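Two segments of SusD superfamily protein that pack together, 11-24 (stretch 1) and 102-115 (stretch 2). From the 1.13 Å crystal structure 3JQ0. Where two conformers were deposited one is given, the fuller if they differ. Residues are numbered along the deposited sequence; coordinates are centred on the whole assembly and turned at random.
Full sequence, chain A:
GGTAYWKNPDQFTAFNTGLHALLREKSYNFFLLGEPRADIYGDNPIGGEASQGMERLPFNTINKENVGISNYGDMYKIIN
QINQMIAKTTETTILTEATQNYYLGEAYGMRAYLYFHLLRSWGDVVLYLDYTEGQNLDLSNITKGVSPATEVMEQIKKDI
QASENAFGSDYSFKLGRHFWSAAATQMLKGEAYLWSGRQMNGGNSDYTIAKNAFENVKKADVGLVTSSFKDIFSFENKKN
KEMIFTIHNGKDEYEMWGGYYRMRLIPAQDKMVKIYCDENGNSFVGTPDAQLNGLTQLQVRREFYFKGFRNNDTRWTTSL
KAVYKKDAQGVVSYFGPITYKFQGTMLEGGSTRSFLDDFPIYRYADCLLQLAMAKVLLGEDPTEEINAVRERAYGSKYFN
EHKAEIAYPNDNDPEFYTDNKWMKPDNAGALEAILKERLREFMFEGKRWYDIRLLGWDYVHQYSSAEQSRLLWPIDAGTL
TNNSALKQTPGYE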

ATOM      1  N   GLN A  11       6.442 -30.446  -5.820  1.00 19.02           N
ATOM      2  CA  GLN A  11       6.051 -30.184  -4.435  0.51 19.32           C
ATOM      3  C   GLN A  11       6.627 -28.842  -3.966  1.00 17.60           C
ATOM      4  O   GLN A  11       5.952 -28.104  -3.218  1.00 17.14           O
ATOM      5  CB  GLN A  11       6.538 -31.273  -3.495  0.51 20.01           C
ATOM      6  CG  GLN A  11       5.717 -32.552  -3.544  0.51 21.98           C
ATOM      7  CD  GLN A  11       6.487 -33.719  -2.979  0.51 23.90           C
ATOM      8  OE1 GLN A  11       7.495 -34.136  -3.553  0.51 19.61           O
ATOM      9  NE2 GLN A  11       6.055 -34.215  -1.820  0.51 25.55           N
ATOM     10  N   PHE A  12       7.864 -28.523  -4.383  1.00 15.95           N
ATOM     11  CA  PHE A  12       8.398 -27.165  -4.141  1.00 14.88           C
ATOM     12  C   PHE A  12       7.590 -26.082  -4.844  1.00 14.19           C
ATOM     13  O   PHE A  12       7.302 -25.048  -4.221  1.00 13.59           O
ATOM     14  CB  PHE A  12       9.887 -27.092  -4.505  1.00 14.57           C
ATOM     15  CG  PHE A  12      10.761 -27.836  -3.543  1.00 15.49           C
ATOM     16  CD1 PHE A  12      11.069 -29.186  -3.717  1.00 17.27           C
ATOM     17  CD2 PHE A  12      11.284 -27.179  -2.452  1.00 16.31           C
ATOM     18  CE1 PHE A  12      11.862 -29.837  -2.811  1.00 18.59           C
ATOM     19  CE2 PHE A  12      12.054 -27.822  -1.529  1.00 16.94           C
ATOM     20  CZ  PHE A  12      12.371 -29.179  -1.720  1.00 18.41           C
ATOM     21  N   THR A  13       7.220 -26.309  -6.101  1.00 14.28           N
ATOM     22  CA  THR A  13       6.415 -25.351  -6.846  1.00 14.28           C
ATOM     23  C   THR A  13       5.095 -25.103  -6.100  1.00 13.84           C
ATOM     24  O   THR A  13       4.676 -23.953  -5.914  1.00 14.08           O
ATOM     25  CB  THR A  13       6.152 -25.846  -8.255  1.00 15.17           C
ATOM     26  OG1 THR A  13       7.402 -25.971  -8.942  1.00 17.33           O
ATOM     27  CG2 THR A  13       5.219 -24.899  -8.995  1.00 18.17           C
ATOM     28  N   ALA A  14       4.437 -26.187  -5.681  1.00 14.44           N
ATOM     29  CA  ALA A  14       3.145 -26.090  -5.016  1.00 14.16           C
ATOM     30  C   ALA A  14       3.302 -25.355  -3.687  1.00 13.23           C
ATOM     31  O   ALA A  14       2.463 -24.542  -3.312  1.00 12.98           O
ATOM     32  CB  ALA A  14       2.559 -27.491  -4.790  1.00 16.33           C
ATOM     33  N   PHE A  15       4.328 -25.671  -2.921  1.00 12.00           N
ATOM     34  CA  PHE A  15       4.489 -25.028  -1.606  1.00 12.21           C
ATOM     35  C   PHE A  15       4.768 -23.521  -1.763  1.00 10.34           C
ATOM     36  O   PHE A  15       4.189 -22.707  -1.047  1.00 11.38           O
ATOM     37  CB  PHE A  15       5.594 -25.715  -0.786  1.00 13.04           C
ATOM     38  CG  PHE A  15       5.487 -25.469   0.685  1.00 13.07           C
ATOM     39  CD1 PHE A  15       6.066 -24.372   1.291  1.00 12.41           C
ATOM     40  CD2 PHE A  15       4.735 -26.326   1.469  1.00 15.05           C
ATOM     41  CE1 PHE A  15       5.955 -24.160   2.606  1.00 12.61           C
ATOM     42  CE2 PHE A  15       4.640 -26.141   2.810  1.00 15.08           C
ATOM     43  CZ  PHE A  15       5.267 -25.041   3.393  1.00 14.51           C
ATOM     44  N   ASN A  16       5.612 -23.187  -2.727  1.00 10.66           N
ATOM     45  CA  ASN A  16       5.902 -21.789  -3.017  1.00 10.32           C
ATOM     46  C   ASN A  16       4.640 -21.031  -3.438  1.00 10.00           C
ATOM     47  O   ASN A  16       4.383 -19.884  -3.040  1.00 10.13           O
ATOM     48  CB  ASN A  16       6.978 -21.676  -4.106  1.00 10.26           C
ATOM     49  CG  ASN A  16       7.453 -20.265  -4.304  1.00  9.51           C
ATOM     50  OD1 ASN A  16       7.761 -19.553  -3.325  1.00 10.73           O
ATOM     51  ND2 ASN A  16       7.567 -19.850  -5.569  1.00 11.10           N
ATOM     52  N   THR A  17       3.829 -21.691  -4.273  1.00 10.37           N
ATOM     53  CA  THR A  17       2.586 -21.115  -4.716  1.00 11.00           C
ATOM     54  C   THR A  17       1.680 -20.879  -3.486  1.00 10.72           C
ATOM     55  O   THR A  17       1.032 -19.829  -3.354  1.00 11.24           O
ATOM     56  CB  THR A  17       1.931 -22.019  -5.788  1.00 12.00           C
ATOM     57  OG1 THR A  17       2.835 -22.082  -6.887  1.00 14.25           O
ATOM     58  CG2 THR A  17       0.588 -21.473  -6.242  1.00 14.37           C
ATOM     59  N   GLY A  18       1.659 -21.852  -2.573  1.00 10.93           N
ATOM     60  CA  GLY A  18       0.908 -21.712  -1.354  1.00 10.89           C
ATOM     61  C   GLY A  18       1.383 -20.556  -0.471  1.00  9.60           C
ATOM     62  O   GLY A  18       0.535 -19.860   0.144  1.00 10.34           O
ATOM     63  N   LEU A  19       2.691 -20.338  -0.381  1.00  9.41           N
ATOM     64  CA  LEU A  19       3.216 -19.196   0.401  1.00  8.93           C
ATOM     65  C   LEU A  19       2.670 -17.898  -0.170  1.00  8.00           C
ATOM     66  O   LEU A  19       2.261 -16.983   0.557  1.00  8.86           O
ATOM     67  CB  LEU A  19       4.727 -19.149   0.381  1.00  9.42           C
ATOM     68  CG  LEU A  19       5.409 -20.303   1.091  1.00 10.84           C
ATOM     69  CD1 LEU A  19       6.943 -20.122   0.973  1.00 12.03           C
ATOM     70  CD2 LEU A  19       4.974 -20.435   2.535  1.00 12.54           C
ATOM     71  N   HIS A  20       2.712 -17.774  -1.479  1.00  9.11           N
ATOM     72  CA  HIS A  20       2.212 -16.582  -2.149  1.00  9.21           C
ATOM     73  C   HIS A  20       0.701 -16.408  -1.953  1.00  8.65           C
ATOM     74  O   HIS A  20       0.212 -15.289  -1.771  1.00  8.92           O
ATOM     75  CB  HIS A  20       2.642 -16.559  -3.615  1.00  8.66           C
ATOM     76  CG  HIS A  20       4.101 -16.240  -3.814  1.00  8.22           C
ATOM     77  ND1 HIS A  20       5.130 -17.156  -3.653  1.00  8.17           N
ATOM     78  CD2 HIS A  20       4.694 -15.071  -4.191  1.00  9.04           C
ATOM     79  CE1 HIS A  20       6.269 -16.534  -3.949  1.00  8.57           C
ATOM     80  NE2 HIS A  20       6.051 -15.262  -4.229  1.00  9.44           N
ATOM     81  N   ALA A  21      -0.047 -17.504  -1.923  1.00  9.22           N
ATOM     82  CA  ALA A  21      -1.477 -17.448  -1.620  1.00  8.84           C
ATOM     83  C   ALA A  21      -1.720 -17.017  -0.190  1.00  8.35           C
ATOM     84  O   ALA A  21      -2.640 -16.226   0.081  1.00  7.83           O
ATOM     85  CB  ALA A  21      -2.149 -18.813  -1.927  1.00 10.03           C
ATOM     86  N   LEU A  22      -0.886 -17.457   0.766  1.00  8.69           N
ATOM     87  CA  LEU A  22      -0.993 -16.971   2.132  1.00  8.83           C
ATOM     88  C   LEU A  22      -0.753 -15.476   2.233  1.00  8.74           C
ATOM     89  O   LEU A  22      -1.460 -14.759   2.949  1.00  9.06           O
ATOM     90  CB  LEU A  22      -0.058 -17.720   3.055  1.00  9.24           C
ATOM     91  CG  LEU A  22      -0.363 -19.203   3.334  1.00 10.55           C
ATOM     92  CD1 LEU A  22       0.797 -19.840   4.107  1.00 13.33           C
ATOM     93  CD2 LEU A  22      -1.711 -19.350   4.095  1.00 12.59           C
ATOM     94  N   LEU A  23       0.218 -14.990   1.490  1.00  9.10           N
ATOM     95  CA  LEU A  23       0.500 -13.559   1.492  1.00  9.55           C
ATOM     96  C   LEU A  23      -0.700 -12.798   0.921  1.00  8.63           C
ATOM     97  O   LEU A  23      -1.094 -11.763   1.439  1.00  9.28           O
ATOM     98  CB  LEU A  23       1.736 -13.286   0.669  1.00 11.53           C
ATOM     99  CG  LEU A  23       2.522 -12.101   0.920  1.00 14.40           C
ATOM    100  CD1 LEU A  23       3.055 -12.171   2.328  1.00 16.40           C
ATOM    101  CD2 LEU A  23       3.716 -12.109  -0.057  1.00 18.21           C
ATOM    102  N   ARG A  24      -1.287 -13.331  -0.160  1.00  7.83           N
ATOM    103  CA  ARG A  24      -2.437 -12.709  -0.764  1.00  7.80           C
ATOM    104  C   ARG A  24      -3.618 -12.549   0.215  1.00  7.25           C
ATOM    105  O   ARG A  24      -4.330 -11.535   0.234  1.00  8.06           O
ATOM    106  CB  ARG A  24      -2.900 -13.509  -1.985  1.00  7.54           C
ATOM    107  CG  ARG A  24      -4.235 -13.085  -2.539  1.00  7.75           C
ATOM    108  CD  ARG A  24      -4.528 -13.739  -3.863  1.00  8.25           C
ATOM    109  NE  ARG A  24      -4.727 -15.174  -3.705  1.00  7.86           N
ATOM    110  CZ  ARG A  24      -4.623 -16.050  -4.680  1.00  9.61           C
ATOM    111  NH1 ARG A  24      -4.422 -15.704  -5.934  1.00 11.77           N
ATOM    112  NH2 ARG A  24      -4.792 -17.336  -4.386  1.00 11.54           N
ATOM    113  N   TYR A 102      16.377 -19.300  -6.510  1.00 12.66           N
ATOM    114  CA  TYR A 102      15.244 -18.418  -6.731  1.00 12.01           C
ATOM    115  C   TYR A 102      14.235 -18.574  -5.584  1.00 11.62           C
ATOM    116  O   TYR A 102      13.716 -17.596  -5.055  1.00 10.98           O
ATOM    117  CB  TYR A 102      14.562 -18.648  -8.094  1.00 13.10           C
ATOM    118  CG  TYR A 102      13.848 -17.397  -8.585  1.00 12.19           C
ATOM    119  CD1 TYR A 102      14.564 -16.360  -9.201  1.00 13.26           C
ATOM    120  CD2 TYR A 102      12.493 -17.189  -8.337  1.00 12.38           C
ATOM    121  CE1 TYR A 102      13.966 -15.223  -9.613  1.00 13.64           C
ATOM    122  CE2 TYR A 102      11.868 -16.013  -8.756  1.00 11.83           C
ATOM    123  CZ  TYR A 102      12.620 -15.042  -9.375  1.00 12.66           C
ATOM    124  OH  TYR A 102      12.001 -13.876  -9.777  1.00 14.61           O
ATOM    125  N   TYR A 103      13.940 -19.820  -5.212  1.00 11.56           N
ATOM    126  CA  TYR A 103      13.016 -20.048  -4.104  1.00 10.92           C
ATOM    127  C   TYR A 103      13.550 -19.444  -2.803  1.00 10.22           C
ATOM    128  O   TYR A 103      12.772 -18.864  -2.043  1.00 10.57           O
ATOM    129  CB  TYR A 103      12.745 -21.517  -3.870  1.00 11.35           C
ATOM    130  CG  TYR A 103      11.891 -22.249  -4.878  1.00 12.07           C
ATOM    131  CD1 TYR A 103      10.755 -21.695  -5.420  1.00 11.68           C
ATOM    132  CD2 TYR A 103      12.214 -23.537  -5.256  1.00 13.38           C
ATOM    133  CE1 TYR A 103       9.981 -22.380  -6.280  1.00 13.02           C
ATOM    134  CE2 TYR A 103      11.465 -24.209  -6.149  1.00 13.36           C
ATOM    135  CZ  TYR A 103      10.338 -23.655  -6.668  1.00 13.14           C
ATOM    136  OH  TYR A 103       9.503 -24.343  -7.543  1.00 14.86           O
ATOM    137  N   LEU A 104      14.845 -19.559  -2.527  1.00 10.60           N
ATOM    138  CA  LEU A 104      15.411 -18.990  -1.322  1.00 10.72           C
ATOM    139  C   LEU A 104      15.329 -17.462  -1.390  1.00 10.05           C
ATOM    140  O   LEU A 104      15.006 -16.829  -0.372  1.00 10.19           O
ATOM    141  CB  LEU A 104      16.841 -19.480  -1.109  1.00 11.47           C
ATOM    142  CG  LEU A 104      16.976 -20.949  -0.718  1.00 13.97           C
ATOM    143  CD1 LEU A 104      18.443 -21.423  -0.691  1.00 15.16           C
ATOM    144  CD2 LEU A 104      16.307 -21.217   0.604  1.00 14.14           C
ATOM    145  N   GLY A 105      15.591 -16.879  -2.565  1.00  9.75           N
ATOM    146  CA  GLY A 105      15.471 -15.426  -2.694  1.00  8.95           C
ATOM    147  C   GLY A 105      14.062 -14.998  -2.328  1.00  8.72           C
ATOM    148  O   GLY A 105      13.850 -14.032  -1.557  1.00  8.66           O
ATOM    149  N   GLU A 106      13.076 -15.746  -2.811  1.00  8.30           N
ATOM    150  CA  GLU A 106      11.696 -15.432  -2.505  1.00  7.90           C
ATOM    151  C   GLU A 106      11.333 -15.629  -1.042  1.00  8.59           C
ATOM    152  O   GLU A 106      10.628 -14.768  -0.454  1.00  8.87           O
ATOM    153  CB  GLU A 106      10.754 -16.226  -3.394  1.00  8.40           C
ATOM    154  CG  GLU A 106      10.899 -15.960  -4.874  1.00  8.92           C
ATOM    155  CD  GLU A 106       9.840 -16.651  -5.680  1.00  9.06           C
ATOM    156  OE1 GLU A 106       9.688 -17.857  -5.521  1.00 10.31           O
ATOM    157  OE2 GLU A 106       9.151 -16.006  -6.542  1.00  9.57           O
ATOM    158  N   ALA A 107      11.768 -16.740  -0.447  1.00  8.65           N
ATOM    159  CA  ALA A 107      11.371 -17.068   0.904  1.00  8.70           C
ATOM    160  C   ALA A 107      12.000 -16.112   1.931  1.00  8.56           C
ATOM    161  O   ALA A 107      11.313 -15.583   2.815  1.00  8.68           O
ATOM    162  CB  ALA A 107      11.689 -18.527   1.218  1.00  9.69           C
ATOM    163  N   TYR A 108      13.308 -15.882   1.801  1.00  8.75           N
ATOM    164  CA  TYR A 108      13.963 -14.903   2.693  1.00  9.06           C
ATOM    165  C   TYR A 108      13.323 -13.510   2.500  1.00  8.40           C
ATOM    166  O   TYR A 108      13.150 -12.769   3.480  1.00  8.45           O
ATOM    167  CB  TYR A 108      15.458 -14.880   2.430  1.00  9.28           C
ATOM    168  CG  TYR A 108      16.245 -16.015   3.038  1.00  9.69           C
ATOM    169  CD1 TYR A 108      16.290 -16.192   4.395  1.00 10.33           C
ATOM    170  CD2 TYR A 108      16.941 -16.915   2.233  1.00 10.43           C
ATOM    171  CE1 TYR A 108      17.035 -17.216   4.979  1.00 11.84           C
ATOM    172  CE2 TYR A 108      17.698 -17.948   2.800  1.00 12.68           C
ATOM    173  CZ  TYR A 108      17.726 -18.085   4.159  1.00 13.64           C
ATOM    174  OH  TYR A 108      18.480 -19.101   4.726  1.00 15.66           O
ATOM    175  N   GLY A 109      13.020 -13.133   1.260  1.00  8.61           N
ATOM    176  CA  GLY A 109      12.438 -11.810   0.995  1.00  8.48           C
ATOM    177  C   GLY A 109      11.061 -11.680   1.638  1.00  7.54           C
ATOM    178  O   GLY A 109      10.769 -10.668   2.290  1.00  7.80           O
HETATM  179  N   MSE A 110      10.208 -12.706   1.451  1.00  7.85           N
HETATM  180  CA  MSE A 110       8.874 -12.670   2.055  0.67  8.03           C
HETATM  181  C   MSE A 110       8.942 -12.649   3.573  1.00  8.11           C
HETATM  182  O   MSE A 110       8.113 -11.970   4.228  1.00  7.83           O
HETATM  183  CB  MSE A 110       8.015 -13.822   1.572  0.67  9.05           C
HETATM  184  CG  MSE A 110       7.578 -13.748   0.104  0.67  7.97           C
HETATM  185 SE   MSE A 110       6.340 -15.146  -0.402  0.67 11.47          SE
HETATM  186  CE  MSE A 110       7.617 -16.616  -0.468  0.67 10.32           C
ATOM    187  N   ARG A 111       9.895 -13.371   4.163  1.00  8.18           N
ATOM    188  CA  ARG A 111      10.008 -13.345   5.613  1.00  8.60           C
ATOM    189  C   ARG A 111      10.337 -11.933   6.116  1.00  7.54           C
ATOM    190  O   ARG A 111       9.705 -11.402   7.040  1.00  7.89           O
ATOM    191  CB  ARG A 111      11.041 -14.369   6.124  1.00  8.20           C
ATOM    192  CG  ARG A 111      11.091 -14.437   7.640  1.00  9.26           C
ATOM    193  CD  ARG A 111      11.766 -15.658   8.171  1.00  9.28           C
ATOM    194  NE  ARG A 111      13.198 -15.603   7.989  1.00  9.36           N
ATOM    195  CZ  ARG A 111      14.012 -16.604   8.320  1.00  9.65           C
ATOM    196  NH1 ARG A 111      13.516 -17.745   8.702  1.00 11.92           N
ATOM    197  NH2 ARG A 111      15.295 -16.444   8.217  1.00 11.58           N
ATOM    198  N   ALA A 112      11.316 -11.300   5.479  1.00  7.89           N
ATOM    199  CA  ALA A 112      11.702  -9.925   5.823  1.00  7.42           C
ATOM    200  C   ALA A 112      10.513  -8.977   5.632  1.00  6.98           C
ATOM    201  O   ALA A 112      10.302  -8.075   6.439  1.00  7.46           O
ATOM    202  CB  ALA A 112      12.884  -9.498   4.969  1.00  8.31           C
ATOM    203  N   TYR A 113       9.756  -9.171   4.552  1.00  6.86           N
ATOM    204  CA  TYR A 113       8.618  -8.314   4.243  1.00  7.07           C
ATOM    205  C   TYR A 113       7.576  -8.333   5.359  1.00  7.23           C
ATOM    206  O   TYR A 113       7.077  -7.306   5.821  1.00  7.26           O
ATOM    207  CB  TYR A 113       8.015  -8.797   2.903  1.00  7.41           C
ATOM    208  CG  TYR A 113       6.817  -7.999   2.483  1.00  8.12           C
ATOM    209  CD1 TYR A 113       6.936  -6.724   1.916  1.00  7.89           C
ATOM    210  CD2 TYR A 113       5.534  -8.493   2.683  1.00  8.54           C
ATOM    211  CE1 TYR A 113       5.790  -5.969   1.578  1.00  8.89           C
ATOM    212  CE2 TYR A 113       4.422  -7.769   2.315  1.00  9.96           C
ATOM    213  CZ  TYR A 113       4.540  -6.522   1.817  1.00  9.35           C
ATOM    214  OH  TYR A 113       3.409  -5.758   1.549  1.00 11.54           O
ATOM    215  N   LEU A 114       7.247  -9.526   5.841  1.00  6.86           N
ATOM    216  CA  LEU A 114       6.285  -9.658   6.913  1.00  7.54           C
ATOM    217  C   LEU A 114       6.829  -9.066   8.215  1.00  6.68           C
ATOM    218  O   LEU A 114       6.115  -8.334   8.901  1.00  7.67           O
ATOM    219  CB  LEU A 114       5.846 -11.116   7.094  1.00  7.30           C
ATOM    220  CG  LEU A 114       5.084 -11.720   5.933  1.00  8.05           C
ATOM    221  CD1 LEU A 114       4.820 -13.200   6.154  1.00 10.81           C
ATOM    222  CD2 LEU A 114       3.743 -10.986   5.686  1.00 10.53           C
ATOM    223  N   TYR A 115       8.071  -9.375   8.550  1.00  7.18           N
ATOM    224  CA  TYR A 115       8.649  -8.803   9.734  1.00  7.74           C
ATOM    225  C   TYR A 115       8.724  -7.284   9.686  1.00  7.22           C
ATOM    226  O   TYR A 115       8.646  -6.627  10.746  1.00  7.32           O
ATOM    227  CB  TYR A 115      10.011  -9.405  10.094  1.00  7.96           C
ATOM    228  CG  TYR A 115       9.870 -10.713  10.881  1.00  8.32           C
ATOM    229  CD1 TYR A 115       9.438 -10.708  12.180  1.00  8.87           C
ATOM    230  CD2 TYR A 115      10.127 -11.941  10.287  1.00  8.52           C
ATOM    231  CE1 TYR A 115       9.265 -11.889  12.893  1.00  9.49           C
ATOM    232  CE2 TYR A 115      10.019 -13.120  10.988  1.00  9.68           C
ATOM    233  CZ  TYR A 115       9.586 -13.101  12.289  1.00  9.75           C
ATOM    234  OH  TYR A 115       9.389 -14.259  13.041  1.00 10.65           O
TER
HETATM  235  O   HOH W   1       9.973 -19.790  -1.608  1.00 12.33           O

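The contact is built around one knob. Met 110, present as selenomethionine, points from its helix toward the other and sits among Asn 16, Leu 19, His 20 and Leu 23, four residues spaced to leave a hole between successive turns. The axes come no closer than 11.4 Å, and the chain of Met 110, with chi2 at t, reaches between them. The tip is gripped from several directions: CE of Met 110 lies 3.9 Å from CD1 of Leu 19 and 3.7 Å from CE1 of His 20, while SE of Met 110 is 4.0 Å from CD2 of Leu 23. The selenium also stands over one face of the His 20 ring, 3.8 Å from its centroid and 12° off the normal, so a polarizable atom meets a flat aromatic surface. In all, 523 Å² is buried between the stretches, both sides summed.

Toward the C-terminal ends of both stretches the packing becomes purely apolar. Leu 23, with chi1 t and chi2 p, sets one methyl against the selenium and sends the other on to the next turn, where CD1 of Leu 23 is 3.6 Å from CD2 of Leu 114 and 4.4 Å from CD2 of Tyr 113. A branched side chain suits this place because it can fill two directions at once.

The helices run nearly parallel, at 23°, and in the other direction along them the contact turns polar. Asn 16, buried and pointing toward the partner helix, donates from ND2 to OE1 of Glu 106 at 2.9 Å. Glu 106 is buried too and points toward Asn 16's helix; with chi2 at t it reaches far enough for OE1 to accept. OD1 of Asn 16 accepts from a water at 2.8 Å, and the same water donates to O of Tyr 103 at 3.0 Å; one amide thus serves both a carboxylate and, through water, a backbone carbonyl. His 20 is held in place within its own helix by ND1 donating to O of Asn 16 at 2.9 Å, and its NE2 is satisfied elsewhere in the structure. This fixes the ring that receives the selenium.

Tyr 103 closes this end, nearly as heavily covered by the partner as Met 110. ND2 of Asn 16 approaches the edge of its ring, 3.6 Å from CE1 of Tyr 103. CB of Phe 12 packs 3.7 Å from CE2 of Tyr 103, although the phenyl ring of Phe 12 leads away. OH of Tyr 103, a buried residue, comes to 3.0 Å from OG1 of Thr 13, which is exposed. Tyrosine suits the place because its ring packs against CB of Phe 12 while its hydroxyl lies beside that of Thr 13.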